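Local atomic coordinates of protein induced by osmotic stress (PDB entry 5YWN), a protein that reduces haloketones and probably other carbonyl compounds to alcohols with NADP(H) as cofactor. Residues A[6-11]-A[78-83]; A[63-68]-A[107-112]; A[238-243]-A[311-316]. The protein carries 1 engineered substitution. All coordinates share one frame; numbering follows the deposited sequence.

Contact 1 (A[6-11]-A[78-83]). With NAP (NADP nicotinamide-adenine-dinucleotide phosphate), chain B.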
loop_
_atom_site.group_PDB
_atom_site.type_symbol
_atom_site.label_atom_id
_atom_site.label_comp_id
_atom_site.label_asym_id
_atom_site.label_seq_id
_atom_site.Cartn_x
_atom_site.Cartn_y
_atom_site.Cartn_z
ATOM N N PHE A 6 3.833 6.349 -14.494
ATOM C CA PHE A 6 2.429 6.552 -14.211
ATOM C C PHE A 6 2.021 5.911 -12.879
ATOM O O PHE A 6 2.343 4.774 -12.635
ATOM C CB PHE A 6 1.557 6.039 -15.331
ATOM C CG PHE A 6 0.182 6.575 -15.310
ATOM C CD1 PHE A 6 -0.701 6.200 -14.351
ATOM C CD2 PHE A 6 -0.218 7.494 -16.237
ATOM C CE1 PHE A 6 -1.960 6.708 -14.340
ATOM C CE2 PHE A 6 -1.458 8.026 -16.222
ATOM C CZ PHE A 6 -2.339 7.629 -15.281
ATOM N N VAL A 7 1.361 6.666 -12.030
ATOM C CA VAL A 7 0.893 6.168 -10.751
ATOM C C VAL A 7 -0.606 6.381 -10.571
ATOM O O VAL A 7 -1.047 7.471 -10.416
ATOM C CB VAL A 7 1.639 6.818 -9.576
ATOM C CG1 VAL A 7 1.136 6.304 -8.258
ATOM C CG2 VAL A 7 3.135 6.704 -9.688
ATOM N N SER A 8 -1.366 5.310 -10.570
ATOM C CA SER A 8 -2.776 5.382 -10.300
ATOM C C SER A 8 -3.075 5.706 -8.829
ATOM O O SER A 8 -2.331 5.367 -7.996
ATOM C CB SER A 8 -3.492 4.126 -10.753
ATOM O OG SER A 8 -3.265 3.060 -9.929
ATOM N N GLY A 9 -4.179 6.356 -8.567
ATOM C CA GLY A 9 -4.504 6.782 -7.225
ATOM C C GLY A 9 -3.461 7.624 -6.525
ATOM O O GLY A 9 -3.035 7.309 -5.480
ATOM N N ALA A 10 -3.055 8.688 -7.165
ATOM C CA ALA A 10 -1.985 9.517 -6.698
ATOM C C ALA A 10 -2.226 10.263 -5.368
ATOM O O ALA A 10 -1.336 10.718 -4.775
ATOM C CB ALA A 10 -1.582 10.484 -7.762
ATOM N N THR A 11 -3.459 10.413 -4.983
ATOM C CA THR A 11 -3.845 11.030 -3.728
ATOM C C THR A 11 -3.485 10.268 -2.447
ATOM O O THR A 11 -3.414 10.840 -1.429
ATOM C CB THR A 11 -5.322 11.405 -3.682
ATOM O OG1 THR A 11 -6.102 10.274 -3.906
ATOM C CG2 THR A 11 -5.634 12.422 -4.697
ATOM N N LEU A 78 2.482 2.047 -12.315
ATOM C CA LEU A 78 2.227 1.539 -10.998
ATOM C C LEU A 78 0.747 1.703 -10.641
ATOM O O LEU A 78 0.269 2.788 -10.413
ATOM C CB LEU A 78 3.131 2.203 -10.020
ATOM C CG LEU A 78 4.568 2.449 -10.458
ATOM C CD1 LEU A 78 5.363 3.240 -9.477
ATOM C CD2 LEU A 78 5.263 1.160 -10.743
ATOM N N HIS A 79 0.049 0.593 -10.617
ATOM C CA HIS A 79 -1.341 0.550 -10.261
ATOM C C HIS A 79 -1.541 0.343 -8.759
ATOM O O HIS A 79 -1.438 -0.736 -8.256
ATOM C CB HIS A 79 -2.035 -0.537 -11.048
ATOM C CG HIS A 79 -3.510 -0.603 -10.823
ATOM N ND1 HIS A 79 -4.279 0.505 -10.638
ATOM C CD2 HIS A 79 -4.351 -1.651 -10.760
ATOM C CE1 HIS A 79 -5.529 0.145 -10.479
ATOM N NE2 HIS A 79 -5.598 -1.157 -10.555
ATOM N N THR A 80 -1.792 1.424 -8.073
ATOM C CA THR A 80 -1.948 1.410 -6.634
ATOM C C THR A 80 -3.361 1.695 -6.097
ATOM O O THR A 80 -3.672 1.346 -5.017
ATOM C CB THR A 80 -0.968 2.388 -5.947
ATOM O OG1 THR A 80 -1.455 3.696 -6.054
ATOM C CG2 THR A 80 0.410 2.342 -6.535
ATOM N N ALA A 81 -4.170 2.346 -6.887
ATOM C CA ALA A 81 -5.496 2.661 -6.481
ATOM C C ALA A 81 -6.373 1.438 -6.264
ATOM O O ALA A 81 -6.447 0.592 -7.065
ATOM C CB ALA A 81 -6.139 3.607 -7.461
ATOM N N SER A 82 -6.999 1.400 -5.112
ATOM C CA SER A 82 -7.942 0.401 -4.728
ATOM C C SER A 82 -8.839 0.927 -3.629
ATOM O O SER A 82 -8.417 1.687 -2.827
ATOM C CB SER A 82 -7.224 -0.809 -4.165
ATOM O OG SER A 82 -7.736 -1.966 -4.658
ATOM N N PRO A 83 -10.055 0.430 -3.543
ATOM C CA PRO A 83 -10.897 0.747 -2.402
ATOM C C PRO A 83 -10.313 0.236 -1.118
ATOM O O PRO A 83 -9.746 -0.814 -1.016
ATOM C CB PRO A 83 -12.183 0.050 -2.697
ATOM C CG PRO A 83 -12.138 -0.334 -4.090
ATOM C CD PRO A 83 -10.728 -0.437 -4.478
HETATM P PA NAP B . -5.622 4.946 0.824
HETATM O O1A NAP B . -4.653 5.856 1.539
HETATM O O2A NAP B . -7.108 5.100 1.050
HETATM O O5B NAP B . -5.339 5.052 -0.758
HETATM C C5B NAP B . -6.343 4.678 -1.699
HETATM C C4B NAP B . -6.322 5.637 -2.883
HETATM O O4B NAP B . -6.906 5.012 -4.031
HETATM C C3B NAP B . -7.112 6.903 -2.590
HETATM O O3B NAP B . -6.265 8.055 -2.653
HETATM C C2B NAP B . -8.200 6.980 -3.643
HETATM O O2B NAP B . -8.081 8.176 -4.407
HETATM C C1B NAP B . -8.022 5.755 -4.528
HETATM N N9A NAP B . -9.248 4.918 -4.493
HETATM C C8A NAP B . -9.725 4.271 -3.412
HETATM N N7A NAP B . -10.863 3.598 -3.721
HETATM C C5A NAP B . -11.128 3.811 -5.023
HETATM C C6A NAP B . -12.173 3.397 -5.986
HETATM N N6A NAP B . -13.197 2.593 -5.606
HETATM N N1A NAP B . -12.073 3.847 -7.256
HETATM C C2A NAP B . -11.065 4.646 -7.655
HETATM N N3A NAP B . -10.086 5.058 -6.829
HETATM C C4A NAP B . -10.059 4.684 -5.528
HETATM O O3 NAP B . -5.218 3.422 1.152
HETATM P PN NAP B . -3.680 3.021 1.400
HETATM O O1N NAP B . -3.549 2.496 2.810
HETATM O O2N NAP B . -2.811 4.167 0.940
HETATM O O5D NAP B . -3.468 1.790 0.384
HETATM C C5D NAP B . -2.763 1.977 -0.842
HETATM C C4D NAP B . -2.752 0.676 -1.637
HETATM O O4D NAP B . -1.834 -0.253 -1.050
HETATM C C3D NAP B . -4.124 0.020 -1.663
HETATM O O3D NAP B . -4.630 -0.041 -3.000
HETATM C C2D NAP B . -3.940 -1.373 -1.095
HETATM O O2D NAP B . -4.344 -2.366 -2.044
HETATM C C1D NAP B . -2.461 -1.508 -0.770
HETATM N N1N NAP B . -2.284 -1.866 0.641
HETATM C C2N NAP B . -2.138 -0.900 1.557
HETATM C C3N NAP B . -1.971 -1.218 2.901
HETATM C C7N NAP B . -1.807 -0.130 3.920
HETATM O O7N NAP B . -1.911 -0.401 5.105
HETATM N N7N NAP B . -1.550 1.109 3.503
HETATM C C4N NAP B . -1.957 -2.549 3.289
HETATM C C5N NAP B . -2.111 -3.531 2.321
HETATM C C6N NAP B . -2.275 -3.159 0.992
HETATM P P2B NAP B . -8.848 9.516 -3.951
HETATM O O1X NAP B . -9.051 10.276 -5.241
HETATM O O2X NAP B . -10.121 9.010 -3.319
HETATM O O3X NAP B . -7.891 10.173 -2.985
HETATM O O HOH W 1 -3.223 4.787 -4.262
#
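S8 OG is gripped by three groups of segment 78-83. H79 ND1 meets S8 OG from the edge of the imidazole at 2.8 Å. T80 N donates to S8 OG over a bent path of 2.9 Å. The third donor, A81 N, lies farther from S8 OG, at 3.3 Å. Its N-H points almost straight at the oxygen (173°). OG sits between its own backbone N and carbonyl carbon (chi1 74°), which turns it toward these partners. Histidine suits its place because its second nitrogen, NE2, is bonded to T103 OG1 of helix 91-113, so both ends of the ring are fixed. T80, just past the end of its strand, returns a bond: its OG1 donates to S8 O at 2.7 Å and accepts from a water that also donates to G9 O. Before this polar knot, the parallel strands pair through L78 N to F6 O (2.7 Å) and S8 N to L78 O, while V7 CG2 lies against L78 CD1 at 4.1 Å. Glycine suits position 9, where the backbone takes positive phi and passes close to A81 CB, 3.6 Å from G9 N. T80 O accepts the ribose hydroxyl O3D of NADP at 2.6 Å. Neighbouring parallel strands, 4-7 beside 74-79, opening on a dinucleotide mark the Rossmann fold; the G-x-x-G-x-x-A loop that G9 begins is that of extended short-chain dehydrogenases.

Contact 2 (A[63-68]-A[107-112])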
loop_
_atom_site.group_PDB
_atom_site.type_symbol
_atom_site.label_atom_id
_atom_site.label_comp_id
_atom_site.label_asym_id
_atom_site.label_seq_id
_atom_site.Cartn_x
_atom_site.Cartn_y
_atom_site.Cartn_z
ATOM N N ALA A 63 -11.060 3.080 -19.170
ATOM C CA ALA A 63 -11.011 4.203 -18.315
ATOM C C ALA A 63 -9.692 4.977 -18.393
ATOM O O ALA A 63 -9.711 6.139 -18.330
ATOM C CB ALA A 63 -11.244 3.763 -16.910
ATOM N N PHE A 64 -8.581 4.280 -18.550
ATOM C CA PHE A 64 -7.290 4.884 -18.662
ATOM C C PHE A 64 -6.819 5.213 -20.094
ATOM O O PHE A 64 -5.763 5.706 -20.260
ATOM C CB PHE A 64 -6.253 4.058 -17.920
ATOM C CG PHE A 64 -6.289 4.229 -16.424
ATOM C CD1 PHE A 64 -7.044 3.415 -15.649
ATOM C CD2 PHE A 64 -5.555 5.208 -15.806
ATOM C CE1 PHE A 64 -7.101 3.601 -14.284
ATOM C CE2 PHE A 64 -5.591 5.383 -14.455
ATOM C CZ PHE A 64 -6.373 4.586 -13.698
ATOM N N ASP A 65 -7.620 4.926 -21.100
ATOM C CA ASP A 65 -7.163 5.050 -22.467
ATOM C C ASP A 65 -6.743 6.460 -22.811
ATOM O O ASP A 65 -5.704 6.648 -23.311
ATOM C CB ASP A 65 -8.235 4.648 -23.454
ATOM C CG ASP A 65 -8.396 3.172 -23.583
ATOM O OD1 ASP A 65 -7.902 2.436 -22.780
ATOM O OD2 ASP A 65 -9.047 2.749 -24.513
ATOM N N GLU A 66 -7.557 7.412 -22.491
ATOM C CA GLU A 66 -7.239 8.761 -22.829
ATOM C C GLU A 66 -6.001 9.241 -22.109
ATOM O O GLU A 66 -5.161 9.807 -22.695
ATOM C CB GLU A 66 -8.420 9.658 -22.608
ATOM C CG GLU A 66 -9.385 9.673 -23.761
ATOM C CD GLU A 66 -8.808 10.275 -25.043
ATOM O OE1 GLU A 66 -8.921 9.689 -26.117
ATOM O OE2 GLU A 66 -8.224 11.336 -24.968
ATOM N N ALA A 67 -5.895 8.957 -20.832
ATOM C CA ALA A 67 -4.776 9.392 -20.048
ATOM C C ALA A 67 -3.498 8.812 -20.572
ATOM O O ALA A 67 -2.548 9.496 -20.700
ATOM C CB ALA A 67 -4.977 9.009 -18.614
ATOM N N LEU A 68 -3.505 7.545 -20.912
ATOM C CA LEU A 68 -2.358 6.932 -21.519
ATOM C C LEU A 68 -2.006 7.530 -22.881
ATOM O O LEU A 68 -0.896 7.818 -23.130
ATOM C CB LEU A 68 -2.532 5.445 -21.575
ATOM C CG LEU A 68 -2.535 4.827 -20.201
ATOM C CD1 LEU A 68 -3.040 3.426 -20.206
ATOM C CD2 LEU A 68 -1.215 4.969 -19.475
ATOM N N LEU A 107 -4.942 -2.908 -17.261
ATOM C CA LEU A 107 -4.042 -3.709 -17.994
ATOM C C LEU A 107 -4.418 -3.760 -19.477
ATOM O O LEU A 107 -3.589 -3.673 -20.289
ATOM C CB LEU A 107 -3.925 -5.086 -17.388
ATOM C CG LEU A 107 -3.378 -5.173 -15.980
ATOM C CD1 LEU A 107 -3.556 -6.555 -15.409
ATOM C CD2 LEU A 107 -1.956 -4.724 -15.907
ATOM N N GLN A 108 -5.682 -3.888 -19.761
ATOM C CA GLN A 108 -6.139 -3.896 -21.093
ATOM C C GLN A 108 -5.858 -2.547 -21.788
ATOM O O GLN A 108 -5.478 -2.520 -22.895
ATOM C CB GLN A 108 -7.599 -4.260 -21.170
ATOM C CG GLN A 108 -8.110 -4.339 -22.575
ATOM C CD GLN A 108 -7.590 -5.523 -23.324
ATOM O OE1 GLN A 108 -7.753 -6.624 -22.911
ATOM N NE2 GLN A 108 -6.982 -5.284 -24.427
ATOM N N SER A 109 -6.047 -1.466 -21.076
ATOM C CA SER A 109 -5.774 -0.133 -21.605
ATOM C C SER A 109 -4.301 0.008 -21.958
ATOM O O SER A 109 -3.997 0.496 -22.979
ATOM C CB SER A 109 -6.179 0.965 -20.638
ATOM O OG SER A 109 -7.536 1.153 -20.555
ATOM N N ILE A 110 -3.421 -0.481 -21.119
ATOM C CA ILE A 110 -1.995 -0.409 -21.353
ATOM C C ILE A 110 -1.641 -1.172 -22.627
ATOM O O ILE A 110 -0.966 -0.674 -23.446
ATOM C CB ILE A 110 -1.183 -0.929 -20.149
ATOM C CG1 ILE A 110 -1.284 0.025 -18.981
ATOM C CG2 ILE A 110 0.257 -1.147 -20.496
ATOM C CD1 ILE A 110 -0.832 -0.500 -17.666
ATOM N N LYS A 111 -2.170 -2.363 -22.776
ATOM C CA LYS A 111 -1.942 -3.120 -23.967
ATOM C C LYS A 111 -2.522 -2.463 -25.208
ATOM O O LYS A 111 -1.921 -2.487 -26.207
ATOM C CB LYS A 111 -2.435 -4.538 -23.823
ATOM C CG LYS A 111 -2.209 -5.383 -25.039
ATOM C CD LYS A 111 -2.715 -6.772 -24.873
ATOM C CE LYS A 111 -2.322 -7.609 -26.061
ATOM N NZ LYS A 111 -3.345 -8.604 -26.327
ATOM N N ASP A 112 -3.712 -1.917 -25.107
ATOM C CA ASP A 112 -4.332 -1.265 -26.216
ATOM C C ASP A 112 -3.605 0.023 -26.693
ATOM O O ASP A 112 -3.442 0.221 -27.831
ATOM C CB ASP A 112 -5.782 -0.894 -25.904
ATOM C CG ASP A 112 -6.720 -2.088 -25.735
ATOM O OD1 ASP A 112 -6.372 -3.204 -26.012
ATOM O OD2 ASP A 112 -7.831 -1.877 -25.284
HETATM O O HOH W 2 -8.751 1.391 -18.129
HETATM O O HOH W 3 -8.884 -0.368 -23.208
HETATM O O HOH W 4 -8.774 0.784 -26.653
#
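S109 and D65 meet tip to tip: the serine hydroxyl donates to D65 OD1 at 2.6 Å, approaching nearly along the C-O axis of that oxygen. Both side chains lean back beside their own backbone N, S109 with chi1 -74° and D65 with chi1 -78°, and this brings the carboxylate across to helix 91-113 although its CB does not point there. Serine suits this spot because it is small enough for the helices to come close and still has a hydroxyl to offer D65; that OG is also hydrogen-bonded to Y105 O of its own helix. F64 CB rests on S109 CB at 4.1 Å, and the F64 ring then turns away from the contact, toward V55, L58 and V106. On the inner side L68 crosses I110 at a slant, and a single methyl, L68 CD1, touches both I110 CG1 and S109 CB, the former at 4.0 Å. Beneath them both branched side chains reach F77 of strand 74-79, as expected of two helices laid on a sheet. Water extends the polar side. One molecule donates to S109 OG at 2.7 Å and accepts from F64 N at 2.9 Å, joining the backbone just before helix 65-70 to the serine. Another donates to D65 OD2 (2.9 Å) and to D112 OD2 (3.1 Å). D112 OD1 is taken by Q108 NE2, one turn earlier, at 2.7 Å. The contact is thus greasy toward the sheet and hydrated toward the surface, where these neutral donors probably ease the repulsion between the two carboxylates by solvating them.

Contact 3 (A[238-243]-A[311-316])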
loop_
_atom_site.group_PDB
_atom_site.type_symbol
_atom_site.label_atom_id
_atom_site.label_comp_id
_atom_site.label_asym_id
_atom_site.label_seq_id
_atom_site.Cartn_x
_atom_site.Cartn_y
_atom_site.Cartn_z
ATOM N N VAL A 238 6.226 2.577 5.378
ATOM C CA VAL A 238 5.737 3.074 4.124
ATOM C C VAL A 238 6.898 3.363 3.161
ATOM O O VAL A 238 6.785 3.125 2.019
ATOM C CB VAL A 238 4.781 4.263 4.299
ATOM C CG1 VAL A 238 5.497 5.444 4.844
ATOM C CG2 VAL A 238 4.138 4.650 2.991
ATOM N N ARG A 239 7.986 3.864 3.681
ATOM C CA ARG A 239 9.137 4.163 2.915
ATOM C C ARG A 239 9.796 2.913 2.318
ATOM O O ARG A 239 10.281 2.942 1.248
ATOM C CB ARG A 239 10.087 5.047 3.660
ATOM C CG ARG A 239 9.490 6.367 4.059
ATOM C CD ARG A 239 10.205 6.982 5.228
ATOM N NE ARG A 239 9.876 6.355 6.480
ATOM C CZ ARG A 239 10.330 6.748 7.650
ATOM N NH1 ARG A 239 11.129 7.779 7.744
ATOM N NH2 ARG A 239 9.993 6.120 8.712
ATOM N N ASP A 240 9.780 1.841 3.078
ATOM C CA ASP A 240 10.165 0.557 2.593
ATOM C C ASP A 240 9.243 -0.002 1.477
ATOM O O ASP A 240 9.699 -0.542 0.550
ATOM C CB ASP A 240 10.341 -0.409 3.732
ATOM C CG ASP A 240 11.476 -0.032 4.647
ATOM O OD1 ASP A 240 12.481 0.394 4.171
ATOM O OD2 ASP A 240 11.344 -0.171 5.826
ATOM N N VAL A 241 7.938 0.186 1.612
ATOM C CA VAL A 241 7.016 -0.221 0.590
ATOM C C VAL A 241 7.272 0.527 -0.713
ATOM O O VAL A 241 7.315 -0.062 -1.753
ATOM C CB VAL A 241 5.555 -0.120 0.991
ATOM C CG1 VAL A 241 4.706 -0.634 -0.135
ATOM C CG2 VAL A 241 5.291 -0.945 2.211
ATOM N N ALA A 242 7.521 1.807 -0.593
ATOM C CA ALA A 242 7.848 2.613 -1.729
ATOM C C ALA A 242 9.143 2.171 -2.433
ATOM O O ALA A 242 9.159 2.035 -3.580
ATOM C CB ALA A 242 7.881 4.078 -1.374
ATOM N N LYS A 243 10.162 1.885 -1.671
ATOM C CA LYS A 243 11.396 1.397 -2.195
ATOM C C LYS A 243 11.187 0.087 -2.902
ATOM O O LYS A 243 11.779 -0.134 -3.882
ATOM C CB LYS A 243 12.483 1.306 -1.151
ATOM C CG LYS A 243 12.986 2.645 -0.687
ATOM C CD LYS A 243 14.222 2.574 0.176
ATOM C CE LYS A 243 13.926 2.184 1.597
ATOM N NZ LYS A 243 15.082 2.311 2.468
ATOM N N LEU A 311 15.105 -7.313 -3.075
ATOM C CA LEU A 311 15.155 -5.935 -2.658
ATOM C C LEU A 311 16.543 -5.425 -2.279
ATOM O O LEU A 311 16.913 -4.390 -2.672
ATOM C CB LEU A 311 14.167 -5.642 -1.543
ATOM C CG LEU A 311 12.672 -5.756 -1.791
ATOM C CD1 LEU A 311 11.969 -5.466 -0.506
ATOM C CD2 LEU A 311 12.241 -4.849 -2.902
ATOM N N GLY A 312 17.267 -6.197 -1.506
ATOM C CA GLY A 312 18.621 -5.871 -1.133
ATOM C C GLY A 312 18.829 -4.647 -0.242
ATOM O O GLY A 312 19.861 -4.087 -0.258
ATOM N N PHE A 313 17.830 -4.267 0.523
ATOM C CA PHE A 313 17.978 -3.262 1.542
ATOM C C PHE A 313 17.357 -3.677 2.856
ATOM O O PHE A 313 16.575 -4.538 2.899
ATOM C CB PHE A 313 17.479 -1.896 1.093
ATOM C CG PHE A 313 16.037 -1.867 0.730
ATOM C CD1 PHE A 313 15.086 -1.686 1.683
ATOM C CD2 PHE A 313 15.652 -2.006 -0.569
ATOM C CE1 PHE A 313 13.767 -1.676 1.357
ATOM C CE2 PHE A 313 14.340 -1.989 -0.908
ATOM C CZ PHE A 313 13.389 -1.818 0.049
ATOM N N GLU A 314 17.766 -3.038 3.921
ATOM C CA GLU A 314 17.259 -3.257 5.242
ATOM C C GLU A 314 16.047 -2.361 5.546
ATOM O O GLU A 314 15.976 -1.254 5.086
ATOM C CB GLU A 314 18.348 -3.031 6.273
ATOM C CG GLU A 314 19.420 -4.086 6.312
ATOM C CD GLU A 314 18.922 -5.480 6.564
ATOM O OE1 GLU A 314 17.930 -5.703 7.254
ATOM O OE2 GLU A 314 19.568 -6.373 6.059
ATOM N N TYR A 315 15.105 -2.892 6.287
ATOM C CA TYR A 315 13.891 -2.198 6.642
ATOM C C TYR A 315 14.035 -1.245 7.835
ATOM O O TYR A 315 14.831 -1.432 8.641
ATOM C CB TYR A 315 12.782 -3.214 6.918
ATOM C CG TYR A 315 12.323 -4.103 5.774
ATOM C CD1 TYR A 315 12.312 -3.666 4.459
ATOM C CD2 TYR A 315 11.863 -5.368 6.025
ATOM C CE1 TYR A 315 11.877 -4.479 3.444
ATOM C CE2 TYR A 315 11.438 -6.189 5.026
ATOM C CZ TYR A 315 11.425 -5.757 3.744
ATOM O OH TYR A 315 11.005 -6.593 2.793
ATOM N N PHE A 316 13.206 -0.228 7.885
ATOM C CA PHE A 316 13.041 0.614 9.017
ATOM C C PHE A 316 12.495 -0.259 10.145
ATOM O O PHE A 316 11.648 -1.049 9.940
ATOM C CB PHE A 316 12.045 1.717 8.707
ATOM C CG PHE A 316 12.602 2.871 7.941
ATOM C CD1 PHE A 316 13.225 3.885 8.579
ATOM C CD2 PHE A 316 12.505 2.922 6.595
ATOM C CE1 PHE A 316 13.727 4.964 7.893
ATOM C CE2 PHE A 316 13.006 3.981 5.895
ATOM C CZ PHE A 316 13.610 5.013 6.546
HETATM O O HOH W 5 9.865 -1.563 7.755
HETATM O O HOH W 6 14.767 0.945 4.911
#
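R239 runs across the ring of F316 and touches it for most of its length. Its CB begins the contact at 3.8 Å from F316 CE2; further out, R239 CD passes F316 CZ. A bend at chi3 (-76°) then lays the guanidinium flat on the ring, with R239 NE nearest F316 CZ and CE2, R239 CZ over the face but offset toward the rim, NH1 nearest F316 CE1, and NH2 reaching F316 CD1. The planes are 9° apart and the centres 4.0 Å, a stack that is also a cation-pi interaction. Arginine suits this place because its N-H groups point outward in the plane while its face covers the phenyl: NH2 forms a salt bridge with D237, just before the helix, and NH1 one with D324 of helix 318-332. Helix 238-250 follows strand 234-237, which pairs with strand 194-196 in a small parallel sheet apart from the seven-stranded Rossmann sheet; the first turns of this helix are met here by the loop between helices 305-311 and 318-332. D240, next along, takes the edge of the same ring. Its OD2 accepts F316 N at 2.8 Å with the syn lone pair (160° at the hydrogen), lies 3.4 Å from F316 CD2, and also accepts from a water that donates to F316 O. Thus the phenyl presents its face to a cation and its hydrogen-bearing edge to an anion. One turn on, K243 covers F313 with its aliphatic chain: K243 CB comes within 3.5 Å of F313 CZ, and K243 CE lies over the ring face, 4.3 Å from its centroid. This lets the ammonium continue past the ring to a water that accepts from NZ, while the ion pair of K243 NZ with D240 OD1 is long, at 3.7 Å.

How the contacts relate
Contacts 1 and 2 belong to the same Rossmann fold and touch: F64 of contact 2 packs on F6 and S8 of contact 1, and L68 on F6. Strand 74-79, which carries the start of residues 78-83, lies in the chain between helix 65-70 and helix 91-113, the two helices joined in contact 2. Contact 1 lies beside the cofactor, where directed hydrogen bonds dominate and all the touching residues are buried; contact 2, farther from the chain centre, is apolar inward and watery outward. Contact 3 stands apart, its nearest atoms about 7 Å from contact 1 and about 17 Å from contact 2. A surface contact, it sets charged side chains against aromatic rings, with one buried carboxylate taking a backbone N-H.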